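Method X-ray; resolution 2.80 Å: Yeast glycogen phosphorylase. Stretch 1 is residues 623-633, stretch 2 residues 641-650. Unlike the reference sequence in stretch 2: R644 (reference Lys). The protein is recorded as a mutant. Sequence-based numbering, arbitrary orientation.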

# COMPACT_ATOMS: atom_id res chain seq x y z
N ILE A 623 42.79 -19.04 -0.62
CA ILE A 623 43.77 -19.03 0.45
C ILE A 623 45.01 -19.77 0.00
O ILE A 623 46.08 -19.18 0.15
CB ILE A 623 43.23 -19.67 1.74
CG1 ILE A 623 42.01 -18.92 2.25
CG2 ILE A 623 44.32 -19.60 2.80
CD1 ILE A 623 41.33 -19.63 3.43
N TYR A 624 44.93 -20.98 -0.59
CA TYR A 624 46.11 -21.70 -1.07
C TYR A 624 46.97 -20.81 -1.94
O TYR A 624 48.16 -20.65 -1.64
CB TYR A 624 45.72 -22.96 -1.89
CG TYR A 624 46.94 -23.58 -2.59
CD1 TYR A 624 47.84 -24.37 -1.87
CD2 TYR A 624 47.20 -23.26 -3.93
CE1 TYR A 624 49.01 -24.82 -2.49
CE2 TYR A 624 48.36 -23.71 -4.55
CZ TYR A 624 49.26 -24.48 -3.82
OH TYR A 624 50.41 -24.93 -4.45
N ARG A 625 46.43 -20.24 -3.02
CA ARG A 625 47.20 -19.39 -3.89
C ARG A 625 47.83 -18.28 -3.05
O ARG A 625 49.05 -18.17 -3.10
CB ARG A 625 46.28 -18.80 -4.95
CG ARG A 625 46.99 -17.81 -5.88
CD ARG A 625 45.99 -17.07 -6.74
NE ARG A 625 45.97 -17.54 -8.11
CZ ARG A 625 46.27 -16.69 -9.10
NH1 ARG A 625 46.61 -15.41 -8.85
NH2 ARG A 625 46.19 -17.11 -10.37
N TYR A 626 47.09 -17.55 -2.22
CA TYR A 626 47.64 -16.48 -1.39
C TYR A 626 48.83 -16.93 -0.53
O TYR A 626 49.89 -16.28 -0.48
CB TYR A 626 46.55 -15.93 -0.48
CG TYR A 626 47.02 -14.82 0.44
CD1 TYR A 626 47.43 -13.60 -0.10
CD2 TYR A 626 46.99 -15.01 1.83
CE1 TYR A 626 47.82 -12.56 0.75
CE2 TYR A 626 47.38 -13.97 2.68
CZ TYR A 626 47.78 -12.75 2.13
OH TYR A 626 48.13 -11.70 2.97
N LEU A 627 48.69 -18.07 0.13
CA LEU A 627 49.75 -18.64 0.94
C LEU A 627 50.98 -18.96 0.10
O LEU A 627 52.12 -18.70 0.51
CB LEU A 627 49.21 -19.88 1.64
CG LEU A 627 49.10 -19.85 3.15
CD1 LEU A 627 48.81 -18.45 3.70
CD2 LEU A 627 48.02 -20.84 3.50
N ALA A 628 50.77 -19.47 -1.10
CA ALA A 628 51.85 -19.76 -2.01
C ALA A 628 52.55 -18.47 -2.46
O ALA A 628 53.78 -18.39 -2.48
CB ALA A 628 51.27 -20.50 -3.20
N MET A 629 51.80 -17.41 -2.76
CA MET A 629 52.34 -16.14 -3.21
C MET A 629 53.24 -15.52 -2.17
O MET A 629 54.38 -15.14 -2.41
CB MET A 629 51.28 -15.11 -3.48
CG MET A 629 50.18 -15.46 -4.44
SD MET A 629 49.16 -13.98 -4.56
CE MET A 629 49.59 -13.58 -6.23
N LYS A 630 52.68 -15.43 -0.97
CA LYS A 630 53.33 -14.83 0.17
C LYS A 630 54.62 -15.51 0.53
O LYS A 630 55.66 -14.86 0.71
CB LYS A 630 52.36 -14.87 1.35
CG LYS A 630 51.71 -13.52 1.59
CD LYS A 630 52.87 -12.64 2.05
CE LYS A 630 52.50 -11.23 2.33
NZ LYS A 630 51.56 -11.17 3.43
N ASN A 631 54.56 -16.84 0.57
CA ASN A 631 55.70 -17.67 0.87
C ASN A 631 56.81 -17.46 -0.16
O ASN A 631 57.99 -17.36 0.15
CB ASN A 631 55.26 -19.11 0.87
CG ASN A 631 56.25 -20.00 1.59
OD1 ASN A 631 56.14 -20.20 2.80
ND2 ASN A 631 57.25 -20.57 0.90
N MET A 632 56.41 -17.33 -1.42
CA MET A 632 57.32 -17.12 -2.53
C MET A 632 58.04 -15.80 -2.32
O MET A 632 59.28 -15.79 -2.32
CB MET A 632 56.53 -17.12 -3.85
CG MET A 632 57.38 -17.27 -5.09
SD MET A 632 56.45 -17.43 -6.63
CE MET A 632 56.14 -19.17 -6.53
N LEU A 633 57.31 -14.70 -2.08
CA LEU A 633 57.90 -13.38 -1.84
C LEU A 633 58.96 -13.44 -0.74
O LEU A 633 60.10 -12.98 -0.88
CB LEU A 633 56.84 -12.38 -1.39
CG LEU A 633 55.73 -11.88 -2.27
CD1 LEU A 633 54.54 -11.60 -1.39
CD2 LEU A 633 56.16 -10.64 -3.01
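Stretch 2, residues 641-650: EVARKYPRKV

Stretch 2 begins as the last part of a helix, 641-645, and runs nearly antiparallel to the helix of stretch 1. The crossing angle is 155° and the axes come within 10.0 Å. The nearest CA atoms are those of M629 and V642, 6.2 Å apart. Y646 N still donates a hydrogen bond to V642 O at 2.8 Å, but Y646 itself leaves helical geometry (phi/psi -127/90). The chain continues extended through P647 and R648 into a strand at K649.

V642 points toward stretch 1 with chi1 t. This places V642 CG1 4.0 Å from M629 CB and V642 CG2 3.7 Å from M632 CG.

Y646 loses the most surface to the other stretch. Its CB points toward the helix and chi1 is m, so the ring lies among R625, A628, M629 and M632. The small side chain of A628 lets the phenol come close: A628 CB is 3.3 Å from Y646 OH. M632 is extended (chi1 t, chi2 t), then turns at chi3 m. M632 CE reaches Y646 CE2 at 3.8 Å and K645 CD at 3.7 Å. M629 starts sideways with chi1 m and chi2 t; chi3, between wells at 111°, then puts M629 CE 3.7 Å from Y646 CB.

R625 also starts sideways. Chi1 and chi2 are both t and carry the chain across to the turn at Y646 and P647; chi3 (-104°, between wells) and chi4 (-119°) then set the guanidinium. R625 NH1 donates to P647 O at 2.8 Å, nearly straight at 163°. R625 NH2 adds a weak hydrogen bond to P647 O at 3.4 Å. That carbonyl lies near the guanidinium plane, as in-plane N-H donors require. Y646 CB covers one face and K649 CD the opposite face, the latter 3.9 Å from R625 CZ. K649 is extended through chi3, and chi4 is p. K649 NZ is 4.0 Å from R625 NH2, a close approach of like charges.

R644 differs from the reference Lys and is modelled only to CB.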

# COMPACT_ATOMS: atom_id res chain seq x y z
N GLU A 641 58.50 -12.36 -10.59
CA GLU A 641 58.58 -13.81 -10.52
C GLU A 641 57.31 -14.42 -9.92
O GLU A 641 56.80 -15.45 -10.39
CB GLU A 641 59.77 -14.22 -9.68
CG GLU A 641 61.09 -13.79 -10.31
CD GLU A 641 62.26 -13.65 -9.34
OE1 GLU A 641 62.50 -14.56 -8.54
OE2 GLU A 641 62.95 -12.61 -9.37
N VAL A 642 56.76 -13.81 -8.86
CA VAL A 642 55.54 -14.30 -8.23
C VAL A 642 54.39 -14.12 -9.23
O VAL A 642 53.74 -15.09 -9.62
CB VAL A 642 55.28 -13.51 -6.91
CG1 VAL A 642 54.02 -13.98 -6.20
CG2 VAL A 642 56.44 -13.75 -5.96
N ALA A 643 54.17 -12.90 -9.70
CA ALA A 643 53.19 -12.59 -10.72
C ALA A 643 53.29 -13.48 -11.94
O ALA A 643 52.26 -13.84 -12.51
CB ALA A 643 53.35 -11.18 -11.22
N ARG A 644 54.48 -13.87 -12.38
CA ARG A 644 54.59 -14.77 -13.51
C ARG A 644 53.95 -16.11 -13.20
O ARG A 644 53.40 -16.74 -14.10
CB ARG A 644 56.06 -15.03 -13.88
N LYS A 645 54.01 -16.57 -11.94
CA LYS A 645 53.39 -17.83 -11.56
C LYS A 645 51.92 -17.74 -11.15
O LYS A 645 51.14 -18.66 -11.40
CB LYS A 645 54.14 -18.48 -10.40
CG LYS A 645 55.16 -19.50 -10.88
CD LYS A 645 55.31 -20.62 -9.85
CE LYS A 645 54.00 -21.39 -9.57
NZ LYS A 645 53.47 -22.11 -10.73
N TYR A 646 51.54 -16.66 -10.47
CA TYR A 646 50.18 -16.48 -9.98
C TYR A 646 49.78 -15.12 -10.51
O TYR A 646 50.05 -14.10 -9.88
CB TYR A 646 50.13 -16.48 -8.45
CG TYR A 646 50.63 -17.77 -7.82
CD1 TYR A 646 49.86 -18.93 -7.95
CD2 TYR A 646 51.86 -17.81 -7.18
CE1 TYR A 646 50.33 -20.13 -7.43
CE2 TYR A 646 52.34 -19.01 -6.66
CZ TYR A 646 51.56 -20.17 -6.79
OH TYR A 646 52.02 -21.38 -6.30
N PRO A 647 49.21 -15.01 -11.70
CA PRO A 647 48.89 -13.72 -12.26
C PRO A 647 47.60 -13.11 -11.70
O PRO A 647 46.73 -13.81 -11.17
CB PRO A 647 48.88 -14.02 -13.75
CG PRO A 647 49.40 -15.43 -13.91
CD PRO A 647 48.95 -16.09 -12.63
N ARG A 648 47.46 -11.80 -11.96
CA ARG A 648 46.37 -10.91 -11.56
C ARG A 648 44.94 -11.40 -11.81
O ARG A 648 44.50 -11.60 -12.95
CB ARG A 648 46.66 -9.59 -12.26
CG ARG A 648 45.84 -8.41 -11.80
CD ARG A 648 46.48 -7.10 -12.23
NE ARG A 648 47.43 -6.61 -11.23
CZ ARG A 648 48.76 -6.64 -11.41
NH1 ARG A 648 49.33 -7.12 -12.52
NH2 ARG A 648 49.53 -6.18 -10.42
N LYS A 649 44.23 -11.54 -10.69
CA LYS A 649 42.92 -12.17 -10.61
C LYS A 649 42.06 -11.39 -9.62
O LYS A 649 42.59 -10.70 -8.73
CB LYS A 649 43.11 -13.60 -10.11
CG LYS A 649 42.03 -14.65 -10.24
CD LYS A 649 42.46 -15.78 -9.33
CE LYS A 649 41.79 -17.14 -9.60
NZ LYS A 649 42.24 -17.81 -10.81
N VAL A 650 40.74 -11.47 -9.77
CA VAL A 650 39.76 -10.91 -8.85
C VAL A 650 38.73 -12.03 -8.73
O VAL A 650 38.14 -12.47 -9.74
CB VAL A 650 39.00 -9.67 -9.40
CG1 VAL A 650 37.98 -9.22 -8.38
CG2 VAL A 650 39.91 -8.50 -9.62